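Local atomic coordinates of uncharacterized protein (Bacteroides uniformis, PDB entry 4IYK), a protein that is of unknown function but is thought to bind carbohydrate, pairing a transthyretin-like N-terminal domain with a C-terminal domain of the E-set clan. Residues A[106-112]-A[213-219]; A[136-142]-A[199-205]; A[113-117]-A[221-225]; A[125-129]-A[172-178]. All coordinates share one frame; numbering follows the deposited sequence.

Interaction 1 (A[106-112]-A[213-219]). With EDO (1,2-ethanediol), chain E.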
# COMPACT_ATOMS: atom_id res chain seq x y z
N TYR A 106 -2.73 -7.69 5.44
CA TYR A 106 -3.74 -7.75 6.50
C TYR A 106 -5.14 -7.71 5.89
O TYR A 106 -6.03 -8.43 6.32
CB TYR A 106 -3.54 -6.59 7.49
CG TYR A 106 -2.19 -6.60 8.17
CD1 TYR A 106 -1.72 -7.75 8.81
CD2 TYR A 106 -1.39 -5.47 8.20
CE1 TYR A 106 -0.48 -7.78 9.42
CE2 TYR A 106 -0.14 -5.48 8.81
CZ TYR A 106 0.32 -6.65 9.42
OH TYR A 106 1.55 -6.69 10.03
N ILE A 107 -5.30 -6.90 4.84
CA ILE A 107 -6.55 -6.72 4.12
C ILE A 107 -6.31 -6.72 2.61
O ILE A 107 -5.35 -6.09 2.14
CB ILE A 107 -7.22 -5.36 4.56
CG1 ILE A 107 -7.64 -5.39 6.05
CG2 ILE A 107 -8.40 -4.95 3.63
CD1 ILE A 107 -8.12 -4.08 6.59
N ARG A 108 -7.24 -7.35 1.85
CA ARG A 108 -7.26 -7.29 0.39
C ARG A 108 -8.45 -6.44 -0.03
O ARG A 108 -9.55 -6.67 0.45
CB ARG A 108 -7.39 -8.71 -0.21
CG ARG A 108 -6.18 -9.58 -0.06
CD ARG A 108 -6.39 -10.98 -0.65
NE ARG A 108 -5.20 -11.79 -0.39
CZ ARG A 108 -5.07 -12.67 0.59
NH1 ARG A 108 -6.11 -13.01 1.34
NH2 ARG A 108 -3.90 -13.29 0.77
N VAL A 109 -8.25 -5.44 -0.91
CA VAL A 109 -9.39 -4.65 -1.40
C VAL A 109 -9.96 -5.39 -2.60
O VAL A 109 -9.22 -5.66 -3.55
CB VAL A 109 -9.06 -3.18 -1.72
CG1 VAL A 109 -10.30 -2.45 -2.22
CG2 VAL A 109 -8.48 -2.46 -0.50
N LYS A 110 -11.24 -5.74 -2.55
CA LYS A 110 -11.86 -6.51 -3.63
C LYS A 110 -12.82 -5.69 -4.48
O LYS A 110 -13.55 -4.82 -3.97
CB LYS A 110 -12.59 -7.75 -3.08
CG LYS A 110 -11.73 -8.67 -2.21
CD LYS A 110 -10.45 -9.19 -2.89
CE LYS A 110 -10.66 -10.29 -3.91
NZ LYS A 110 -9.38 -10.70 -4.55
N SER A 111 -12.87 -6.04 -5.78
CA SER A 111 -13.69 -5.41 -6.81
C SER A 111 -13.62 -3.86 -6.71
O SER A 111 -14.68 -3.22 -6.66
CB SER A 111 -15.13 -5.91 -6.69
OG SER A 111 -15.16 -7.32 -6.85
N PRO A 112 -12.43 -3.23 -6.58
CA PRO A 112 -12.41 -1.77 -6.44
C PRO A 112 -12.87 -1.08 -7.72
O PRO A 112 -12.53 -1.50 -8.83
CB PRO A 112 -10.93 -1.47 -6.14
CG PRO A 112 -10.20 -2.56 -6.80
CD PRO A 112 -11.05 -3.77 -6.60
N VAL A 213 0.63 -1.09 12.20
CA VAL A 213 -0.11 -1.53 11.02
C VAL A 213 -0.21 -0.36 10.07
O VAL A 213 -0.54 0.74 10.50
CB VAL A 213 -1.50 -2.11 11.40
CG1 VAL A 213 -2.32 -2.44 10.16
CG2 VAL A 213 -1.36 -3.34 12.30
N ARG A 214 0.05 -0.62 8.78
CA ARG A 214 -0.04 0.36 7.69
C ARG A 214 -1.18 0.00 6.76
O ARG A 214 -1.63 -1.15 6.76
CB ARG A 214 1.29 0.45 6.90
CG ARG A 214 2.53 0.82 7.74
CD ARG A 214 2.41 2.22 8.30
NE ARG A 214 3.70 2.78 8.69
CZ ARG A 214 3.88 4.04 9.07
NH1 ARG A 214 2.86 4.89 9.11
NH2 ARG A 214 5.09 4.47 9.40
N HIS A 215 -1.67 0.99 5.98
CA HIS A 215 -2.78 0.77 5.06
C HIS A 215 -2.47 -0.23 3.99
O HIS A 215 -1.36 -0.27 3.44
CB HIS A 215 -3.16 2.08 4.32
CG HIS A 215 -3.84 3.11 5.17
ND1 HIS A 215 -3.12 3.95 5.97
CD2 HIS A 215 -5.14 3.46 5.22
CE1 HIS A 215 -4.00 4.74 6.55
NE2 HIS A 215 -5.23 4.52 6.09
N ASN A 216 -3.52 -0.94 3.59
CA ASN A 216 -3.58 -1.76 2.40
C ASN A 216 -4.31 -0.93 1.34
O ASN A 216 -5.09 -0.07 1.69
CB ASN A 216 -4.26 -3.08 2.67
CG ASN A 216 -3.40 -4.01 3.49
OD1 ASN A 216 -3.70 -4.29 4.63
ND2 ASN A 216 -2.31 -4.51 2.92
N TYR A 217 -4.04 -1.17 0.06
CA TYR A 217 -4.58 -0.39 -1.04
C TYR A 217 -5.06 -1.20 -2.21
O TYR A 217 -4.57 -2.30 -2.48
CB TYR A 217 -3.45 0.54 -1.58
CG TYR A 217 -2.96 1.58 -0.59
CD1 TYR A 217 -3.72 2.70 -0.31
CD2 TYR A 217 -1.76 1.40 0.10
CE1 TYR A 217 -3.28 3.67 0.59
CE2 TYR A 217 -1.31 2.36 1.01
CZ TYR A 217 -2.07 3.49 1.24
OH TYR A 217 -1.64 4.47 2.09
N ALA A 218 -5.97 -0.60 -2.96
CA ALA A 218 -6.42 -1.03 -4.28
C ALA A 218 -5.53 -0.27 -5.29
O ALA A 218 -4.91 0.71 -4.89
CB ALA A 218 -7.88 -0.67 -4.48
N PRO A 219 -5.41 -0.69 -6.57
CA PRO A 219 -4.56 0.08 -7.51
C PRO A 219 -5.11 1.51 -7.76
O PRO A 219 -6.33 1.74 -7.66
CB PRO A 219 -4.58 -0.77 -8.80
CG PRO A 219 -5.03 -2.15 -8.35
CD PRO A 219 -6.00 -1.86 -7.24
C1 EDO E . -1.34 3.86 10.47
O1 EDO E . -0.20 3.33 11.12
C2 EDO E . -0.94 4.99 9.49
O2 EDO E . 0.24 4.65 8.77
O HOH W 1 -5.52 -4.79 -1.89

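Interaction 2 (A[136-142]-A[199-205])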
# COMPACT_ATOMS: atom_id res chain seq x y z
N LEU A 136 -11.17 -4.29 10.95
CA LEU A 136 -11.09 -3.05 10.18
C LEU A 136 -11.13 -1.83 11.09
O LEU A 136 -12.06 -1.68 11.87
CB LEU A 136 -12.25 -3.00 9.18
CG LEU A 136 -12.33 -1.77 8.25
CD1 LEU A 136 -11.18 -1.74 7.25
CD2 LEU A 136 -13.64 -1.77 7.51
N LYS A 137 -10.13 -0.94 10.95
CA LYS A 137 -10.01 0.29 11.74
C LYS A 137 -10.45 1.51 10.92
O LYS A 137 -11.21 2.34 11.42
CB LYS A 137 -8.56 0.45 12.23
CG LYS A 137 -8.37 1.46 13.36
CD LYS A 137 -6.90 1.58 13.73
CE LYS A 137 -6.62 2.69 14.72
NZ LYS A 137 -5.17 2.94 14.89
N GLU A 138 -9.97 1.64 9.67
CA GLU A 138 -10.30 2.77 8.80
C GLU A 138 -10.43 2.41 7.32
O GLU A 138 -9.76 1.49 6.84
CB GLU A 138 -9.21 3.87 8.89
CG GLU A 138 -9.01 4.54 10.25
CD GLU A 138 -7.87 5.54 10.33
OE1 GLU A 138 -7.47 6.08 9.28
OE2 GLU A 138 -7.38 5.78 11.46
N ILE A 139 -11.23 3.22 6.58
CA ILE A 139 -11.34 3.16 5.11
C ILE A 139 -11.24 4.61 4.61
O ILE A 139 -11.72 5.55 5.27
CB ILE A 139 -12.56 2.39 4.51
CG1 ILE A 139 -13.92 2.95 5.01
CG2 ILE A 139 -12.42 0.87 4.73
CD1 ILE A 139 -15.16 2.58 4.16
N GLN A 140 -10.54 4.80 3.48
CA GLN A 140 -10.34 6.13 2.94
C GLN A 140 -10.09 6.11 1.46
O GLN A 140 -9.41 5.21 0.94
CB GLN A 140 -9.17 6.83 3.67
CG GLN A 140 -9.01 8.31 3.30
CD GLN A 140 -8.24 9.07 4.34
OE1 GLN A 140 -7.75 8.53 5.32
NE2 GLN A 140 -8.05 10.33 4.11
N LEU A 141 -10.64 7.14 0.78
CA LEU A 141 -10.41 7.40 -0.63
C LEU A 141 -9.39 8.52 -0.70
O LEU A 141 -9.73 9.69 -0.51
CB LEU A 141 -11.73 7.73 -1.38
CG LEU A 141 -11.60 8.00 -2.90
CD1 LEU A 141 -10.96 6.81 -3.65
CD2 LEU A 141 -12.97 8.34 -3.52
N PHE A 142 -8.11 8.15 -0.91
CA PHE A 142 -7.05 9.15 -1.00
C PHE A 142 -7.03 9.79 -2.36
O PHE A 142 -7.31 9.13 -3.35
CB PHE A 142 -5.67 8.54 -0.67
CG PHE A 142 -5.60 7.98 0.73
CD1 PHE A 142 -5.40 8.83 1.83
CD2 PHE A 142 -5.78 6.62 0.97
CE1 PHE A 142 -5.32 8.31 3.13
CE2 PHE A 142 -5.71 6.10 2.27
CZ PHE A 142 -5.50 6.95 3.35
N PHE A 199 -6.72 8.71 -7.59
CA PHE A 199 -7.55 8.30 -6.45
C PHE A 199 -7.16 6.90 -6.06
O PHE A 199 -6.86 6.06 -6.92
CB PHE A 199 -9.05 8.41 -6.80
CG PHE A 199 -9.47 9.82 -7.15
CD1 PHE A 199 -9.90 10.70 -6.16
CD2 PHE A 199 -9.36 10.29 -8.45
CE1 PHE A 199 -10.23 12.03 -6.48
CE2 PHE A 199 -9.70 11.61 -8.77
CZ PHE A 199 -10.12 12.47 -7.78
N ARG A 200 -7.10 6.65 -4.76
CA ARG A 200 -6.68 5.34 -4.27
C ARG A 200 -7.45 4.94 -3.02
O ARG A 200 -7.41 5.63 -1.99
CB ARG A 200 -5.17 5.36 -3.98
CG ARG A 200 -4.50 3.98 -3.90
CD ARG A 200 -3.06 4.17 -3.45
NE ARG A 200 -2.23 2.97 -3.64
CZ ARG A 200 -1.00 2.82 -3.15
NH1 ARG A 200 -0.45 3.79 -2.44
NH2 ARG A 200 -0.33 1.70 -3.36
N ILE A 201 -8.15 3.82 -3.12
CA ILE A 201 -8.88 3.25 -1.97
C ILE A 201 -7.83 2.66 -1.02
O ILE A 201 -7.02 1.87 -1.48
CB ILE A 201 -9.88 2.15 -2.41
CG1 ILE A 201 -10.98 2.70 -3.32
CG2 ILE A 201 -10.48 1.39 -1.16
CD1 ILE A 201 -11.63 1.63 -4.24
N GLY A 202 -7.91 3.01 0.26
CA GLY A 202 -7.08 2.46 1.31
C GLY A 202 -7.91 1.84 2.43
O GLY A 202 -9.01 2.31 2.73
N ALA A 203 -7.38 0.81 3.08
CA ALA A 203 -8.03 0.16 4.22
C ALA A 203 -6.99 -0.15 5.26
O ALA A 203 -6.00 -0.81 4.95
CB ALA A 203 -8.77 -1.11 3.80
N LEU A 204 -7.20 0.37 6.47
CA LEU A 204 -6.30 0.22 7.61
C LEU A 204 -6.85 -0.85 8.57
O LEU A 204 -7.92 -0.70 9.15
CB LEU A 204 -6.07 1.57 8.34
CG LEU A 204 -5.05 1.55 9.51
CD1 LEU A 204 -3.63 1.24 9.01
CD2 LEU A 204 -5.07 2.89 10.30
N ALA A 205 -6.08 -1.93 8.74
CA ALA A 205 -6.45 -3.02 9.65
C ALA A 205 -6.06 -2.72 11.09
O ALA A 205 -5.26 -1.83 11.35
CB ALA A 205 -5.77 -4.32 9.20

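Interaction 3 (A[113-117]-A[221-225])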
# COMPACT_ATOMS: atom_id res chain seq x y z
N LYS A 113 -13.68 -0.03 -7.55
CA LYS A 113 -14.21 0.80 -8.63
C LYS A 113 -14.19 2.25 -8.18
O LYS A 113 -14.71 2.54 -7.11
CB LYS A 113 -15.64 0.34 -8.97
CG LYS A 113 -16.10 0.58 -10.39
CD LYS A 113 -17.54 0.09 -10.54
CE LYS A 113 -18.14 0.35 -11.91
NZ LYS A 113 -19.59 0.02 -11.96
N VAL A 114 -13.55 3.16 -8.95
CA VAL A 114 -13.53 4.59 -8.63
C VAL A 114 -14.01 5.34 -9.87
O VAL A 114 -13.39 5.23 -10.94
CB VAL A 114 -12.16 5.14 -8.10
CG1 VAL A 114 -12.31 6.59 -7.64
CG2 VAL A 114 -11.60 4.28 -6.97
N GLU A 115 -15.12 6.06 -9.76
CA GLU A 115 -15.60 6.78 -10.92
C GLU A 115 -16.23 8.12 -10.58
O GLU A 115 -16.68 8.36 -9.45
CB GLU A 115 -16.57 5.93 -11.78
CG GLU A 115 -17.73 5.29 -11.05
CD GLU A 115 -18.57 4.36 -11.91
OE1 GLU A 115 -18.00 3.65 -12.76
OE2 GLU A 115 -19.81 4.34 -11.71
N LYS A 116 -16.25 8.97 -11.60
CA LYS A 116 -16.82 10.31 -11.58
C LYS A 116 -18.22 10.25 -12.18
O LYS A 116 -18.37 9.77 -13.31
CB LYS A 116 -15.92 11.28 -12.37
CG LYS A 116 -16.42 12.72 -12.42
CD LYS A 116 -15.51 13.55 -13.34
CE LYS A 116 -15.87 15.01 -13.34
NZ LYS A 116 -17.11 15.31 -14.10
N ASN A 117 -19.22 10.73 -11.43
CA ASN A 117 -20.60 10.80 -11.90
C ASN A 117 -21.11 12.19 -11.52
O ASN A 117 -21.34 12.46 -10.34
CB ASN A 117 -21.48 9.66 -11.33
CG ASN A 117 -20.95 8.26 -11.55
OD1 ASN A 117 -20.49 7.59 -10.61
ND2 ASN A 117 -21.00 7.78 -12.79
N VAL A 221 -6.43 4.90 -9.51
CA VAL A 221 -7.35 5.21 -10.62
C VAL A 221 -7.16 6.70 -10.97
O VAL A 221 -7.38 7.56 -10.12
CB VAL A 221 -8.82 4.87 -10.28
CG1 VAL A 221 -9.76 5.22 -11.45
CG2 VAL A 221 -8.98 3.40 -9.88
N VAL A 222 -6.71 6.99 -12.20
CA VAL A 222 -6.52 8.38 -12.68
C VAL A 222 -7.84 8.83 -13.28
O VAL A 222 -8.49 8.07 -13.99
CB VAL A 222 -5.32 8.56 -13.68
CG1 VAL A 222 -5.48 7.73 -14.97
CG2 VAL A 222 -5.06 10.04 -14.00
N ILE A 223 -8.27 10.07 -12.96
CA ILE A 223 -9.51 10.66 -13.48
C ILE A 223 -9.22 12.10 -13.89
O ILE A 223 -8.62 12.86 -13.11
CB ILE A 223 -10.70 10.58 -12.47
CG1 ILE A 223 -11.01 9.10 -12.06
CG2 ILE A 223 -11.95 11.27 -13.06
CD1 ILE A 223 -12.08 8.87 -11.01
N LYS A 224 -9.64 12.48 -15.11
CA LYS A 224 -9.50 13.86 -15.56
C LYS A 224 -10.74 14.60 -15.13
O LYS A 224 -11.84 14.17 -15.47
CB LYS A 224 -9.28 13.96 -17.07
CG LYS A 224 -9.15 15.41 -17.53
CD LYS A 224 -8.65 15.46 -18.94
CE LYS A 224 -7.40 16.28 -19.06
NZ LYS A 224 -7.69 17.73 -19.14
N LEU A 225 -10.58 15.67 -14.36
CA LEU A 225 -11.73 16.43 -13.86
C LEU A 225 -12.15 17.55 -14.85
O LEU A 225 -11.60 17.62 -15.96
CB LEU A 225 -11.43 17.03 -12.46
CG LEU A 225 -10.98 16.07 -11.34
CD1 LEU A 225 -10.87 16.82 -10.04
CD2 LEU A 225 -11.93 14.90 -11.18
OXT LEU A 225 -13.06 18.33 -14.52

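Interaction 4 (A[125-129]-A[172-178])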
# COMPACT_ATOMS: atom_id res chain seq x y z
N PHE A 125 -16.32 -0.87 -3.19
CA PHE A 125 -15.40 -1.97 -2.96
C PHE A 125 -15.86 -2.88 -1.83
O PHE A 125 -16.74 -2.53 -1.04
CB PHE A 125 -13.96 -1.43 -2.64
CG PHE A 125 -13.87 -0.51 -1.44
CD1 PHE A 125 -14.19 0.84 -1.54
CD2 PHE A 125 -13.48 -1.00 -0.19
CE1 PHE A 125 -14.12 1.69 -0.43
CE2 PHE A 125 -13.39 -0.14 0.92
CZ PHE A 125 -13.70 1.19 0.79
N SER A 126 -15.22 -4.03 -1.75
CA SER A 126 -15.36 -5.03 -0.71
C SER A 126 -13.99 -5.26 -0.10
O SER A 126 -12.99 -4.85 -0.68
CB SER A 126 -15.93 -6.33 -1.29
OG SER A 126 -17.33 -6.22 -1.42
N LEU A 127 -13.95 -5.95 1.04
CA LEU A 127 -12.71 -6.24 1.75
C LEU A 127 -12.66 -7.69 2.16
O LEU A 127 -13.69 -8.30 2.46
CB LEU A 127 -12.53 -5.35 3.00
CG LEU A 127 -12.50 -3.83 2.77
CD1 LEU A 127 -12.51 -3.09 4.10
CD2 LEU A 127 -11.31 -3.39 1.97
N GLU A 128 -11.45 -8.21 2.20
CA GLU A 128 -11.16 -9.57 2.59
C GLU A 128 -10.03 -9.54 3.61
O GLU A 128 -9.04 -8.84 3.40
CB GLU A 128 -10.81 -10.35 1.32
CG GLU A 128 -10.53 -11.82 1.48
CD GLU A 128 -10.13 -12.41 0.14
OE1 GLU A 128 -10.93 -12.29 -0.82
OE2 GLU A 128 -9.00 -12.93 0.03
N ALA A 129 -10.19 -10.24 4.72
CA ALA A 129 -9.15 -10.30 5.75
C ALA A 129 -8.06 -11.30 5.35
O ALA A 129 -8.38 -12.37 4.83
CB ALA A 129 -9.77 -10.69 7.08
N ILE A 172 -14.49 -7.96 9.47
CA ILE A 172 -14.41 -7.92 8.00
C ILE A 172 -15.26 -9.08 7.48
O ILE A 172 -15.06 -10.23 7.87
CB ILE A 172 -12.96 -7.92 7.43
CG1 ILE A 172 -12.18 -6.67 7.88
CG2 ILE A 172 -12.94 -8.02 5.87
CD1 ILE A 172 -10.62 -6.84 7.91
N ASN A 173 -16.22 -8.74 6.62
CA ASN A 173 -17.14 -9.65 5.95
C ASN A 173 -17.09 -9.31 4.45
O ASN A 173 -17.50 -8.22 4.06
CB ASN A 173 -18.55 -9.49 6.55
CG ASN A 173 -19.61 -10.40 5.99
OD1 ASN A 173 -19.56 -10.87 4.84
ND2 ASN A 173 -20.65 -10.63 6.79
N SER A 174 -16.60 -10.26 3.63
CA SER A 174 -16.38 -10.17 2.17
C SER A 174 -17.59 -9.73 1.35
O SER A 174 -17.43 -9.17 0.27
CB SER A 174 -15.90 -11.52 1.64
OG SER A 174 -14.68 -11.89 2.25
N ALA A 175 -18.80 -10.03 1.84
CA ALA A 175 -20.06 -9.71 1.19
C ALA A 175 -20.42 -8.21 1.29
O ALA A 175 -21.13 -7.70 0.43
CB ALA A 175 -21.17 -10.56 1.79
N ASP A 176 -19.93 -7.51 2.34
CA ASP A 176 -20.22 -6.10 2.60
C ASP A 176 -19.67 -5.16 1.52
O ASP A 176 -18.52 -5.30 1.09
CB ASP A 176 -19.68 -5.66 3.98
CG ASP A 176 -20.36 -6.34 5.17
OD1 ASP A 176 -21.38 -7.04 4.96
OD2 ASP A 176 -19.86 -6.17 6.30
N ILE A 177 -20.51 -4.21 1.09
CA ILE A 177 -20.13 -3.22 0.09
C ILE A 177 -19.91 -1.89 0.80
O ILE A 177 -20.81 -1.38 1.49
CB ILE A 177 -21.13 -3.08 -1.10
CG1 ILE A 177 -21.59 -4.46 -1.67
CG2 ILE A 177 -20.58 -2.13 -2.18
CD1 ILE A 177 -20.54 -5.29 -2.49
N TYR A 178 -18.71 -1.33 0.62
CA TYR A 178 -18.35 -0.03 1.18
C TYR A 178 -18.42 1.03 0.10
O TYR A 178 -18.11 0.74 -1.05
CB TYR A 178 -16.96 -0.08 1.82
CG TYR A 178 -16.87 -0.97 3.04
CD1 TYR A 178 -17.14 -0.46 4.31
CD2 TYR A 178 -16.46 -2.29 2.94
CE1 TYR A 178 -17.03 -1.26 5.45
CE2 TYR A 178 -16.35 -3.10 4.07
CZ TYR A 178 -16.64 -2.58 5.32
OH TYR A 178 -16.53 -3.36 6.45
O HOH W 2 -16.46 -6.20 2.53

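Interaction 1 (A[106-112]-A[213-219])
Ala218 and Val109 illustrate the close half of a contact between two segments, strand at their centres, that run in roughly the same direction without pairing. The methyl of Ala218 sits against Val109 CG1 at 3.8 Å and presses on Pro112, its CB 3.6 Å from Pro112 CB. At the other end Tyr106 lays CD2 of its ring 3.7 Å from Val213 CG1. Between these apolar patches the buried Asn216 turns its amide to the facing backbone, where OD1 accepts from Ile107 N (3.1 Å, 138°). The donor stands above the carbonyl plane, well off a lone pair, while ND2 is held separately by Asn81 O. Shortening Asn216 to an alanine is likely to leave Ile107 N and Asn81 O without these partners and open a gap beside Tyr106. Looser ground adjoins this: a water spans Val109 N and Tyr217 O, and the exposed Pro112 and Pro219 only brush. Farther along, 1,2-ethanediol, probably from the crystallisation liquor, donates from O1 to Val213 O (2.7 Å) and accepts at O2, in the guanidinium plane at its edge, from Arg214 NH1. Side-chain packing and bridging water in place of strand pairing are consistent with edge strands of two different sheets meeting in an E-set-type beta sandwich.

Interaction 2 (A[136-142]-A[199-205])
Leu204 lies alongside two neighbours from the facing strand, Lys137 and Glu138, all three side chains pointing the same way. Its methyl CD2 rests against the carboxylate of Glu138, 3.9 Å from Glu138 CD, and against the aliphatic CD of Lys137, whose end alone leads away. Further along the same face, Phe142 turns its ring edge toward Gly202, with CE2 4.0 Å from Gly202 CA; CG is anti to the carbonyl carbon (chi1 -61°), which swings the ring back over the facing strand. Gly202, with no side chain, lets the ring edge come this close. Gln140 CG lies over one ring face, 3.6 Å above its plane and toward the rim. Arg200 shares this face but sends its guanidinium away, to Ser32 O and Val149 O, and makes a cation-pi contact with Tyr217. The other face is apolar. There Leu141 CD1 meets Phe199 CB at 4.0 Å, the two side chains slanting across each other, and also touches Ile201 CG1. Ile139 packs toward Tyr178 and Leu180 of strand 178-183, Ala203 toward Leu127, and Ile201 toward Pro112 and Val114. The backbones pair antiparallel until Leu204 O takes two donors: Lys137 N (2.9 Å), nearly in line with the carbonyl bond, and Glu138 N (3.2 Å), on a lone pair. Two residues facing one define a classic beta bulge, set here within a central antiparallel pair of a sandwich sheet.

Interaction 3 (A[113-117]-A[221-225])
Val114 faces Val221 and Lys116 faces Ile223 across two strands whose N-to-C directions differ by only 8°, so they run parallel, yet their axes come no nearer than 7.9 Å. The CA atoms of Val114 and Val221 are 6.5 Å apart, and those of Lys116 and Ile223 7.6 Å, a spacing at which the backbones do not bond to each other; side chains fill the interval instead. The two valines meet first. Val114 CB lies 4.0 Å from Val221 CB, the branches crossing at a slant, with CG2 against CG2. Val221 CG1, placed opposite its own backbone N (chi1 179°), swings to the facing main chain and stops 3.7 Å from Val114 O. Trimming Val221 to an alanine is likely to open a gap beside Val114 CB and CG2 and to cost Val114 O one of its two apolar neighbours, leaving it Ile223 CD1. Ile223 carries the next step with two branches: CD1 reaches back to Val114 CG1 at 4.1 Å, and CG2 lies 4.0 Å from Lys116 CB. Lys116 thus contributes its aliphatic root, while its amine bonds to Gly118 O in the conformer considered. The arrangement exemplifies how sheets can close on one another chiefly by aliphatic side chains, without a bond between these two backbones. Each strand spends its backbone bonds on another neighbour, Lys113 and Glu115 on Thr124 and Thr122 of strand 120-129, Val221 and Ile223 on Phe199 and Tyr197 of strand 196-206. Val114 also packs on Phe199 and Ile121, tying this rim to both neighbouring strands.

Interaction 4 (A[125-129]-A[172-178])
Over one face of the Phe125 ring lies Tyr178 CB, 3.8 Å from the ring centroid, a CH-pi contact displaced toward the rim. The two rings are near parallel, planes at 19°, but so far slid, with centroids 5.8 Å apart, that they barely overlap. Phe125 O approaches the Tyr178 ring at its edge, and Leu127 CD1 touches Tyr178 CE2 at 3.8 Å, the leucine crossing the tyrosine side chain at about a right angle. Phe125 CG sits between its backbone N and carbonyl carbon (chi1 58°), which carries the ring beneath Tyr178 CB. The backbones pair here: Tyr178 N donates to Phe125 O in a nearly straight 2.8 Å bond, and Phe125 N returns one to Tyr178 O. Farther along, direct pairing gives way to single grips. Ser126 OG donates to Asp176 O from above the carbonyl plane (2.9 Å), and a water accepts from Leu127 N close to Asn173 O and Asp176 O. Ile172 CG2 packs on Leu127 CB at 3.9 Å, and Ile172 CD1 on Ala129 CB. Asn173 OD1 accepts from Ala175 N, an Asx turn within the type I beta turn from Asn173 to Asp176, through which the loop enters an edge strand of the sandwich.

How the interactions relate
The four contacts sample one beta sandwich from core to rim. Interaction 2 is its buried interior, two strands of one sheet joined by a ladder of backbone bonds. Interactions 1 and 3 hold the same two strands, 107-117 and 216-224, at successive places: the inner one adds an amide bond and a water, whereas the outer, at the surface, relies on aliphatic contact. Interaction 4 extends the other sheet through strand 120-129 and mixes pairing with turn and solvent. Asn216 O and Ala218 N probably bond to Ala203 N and Ile201 O, joining interactions 1 and 2, while the salt bridge of Arg108 with Glu128 joins 1 and 4.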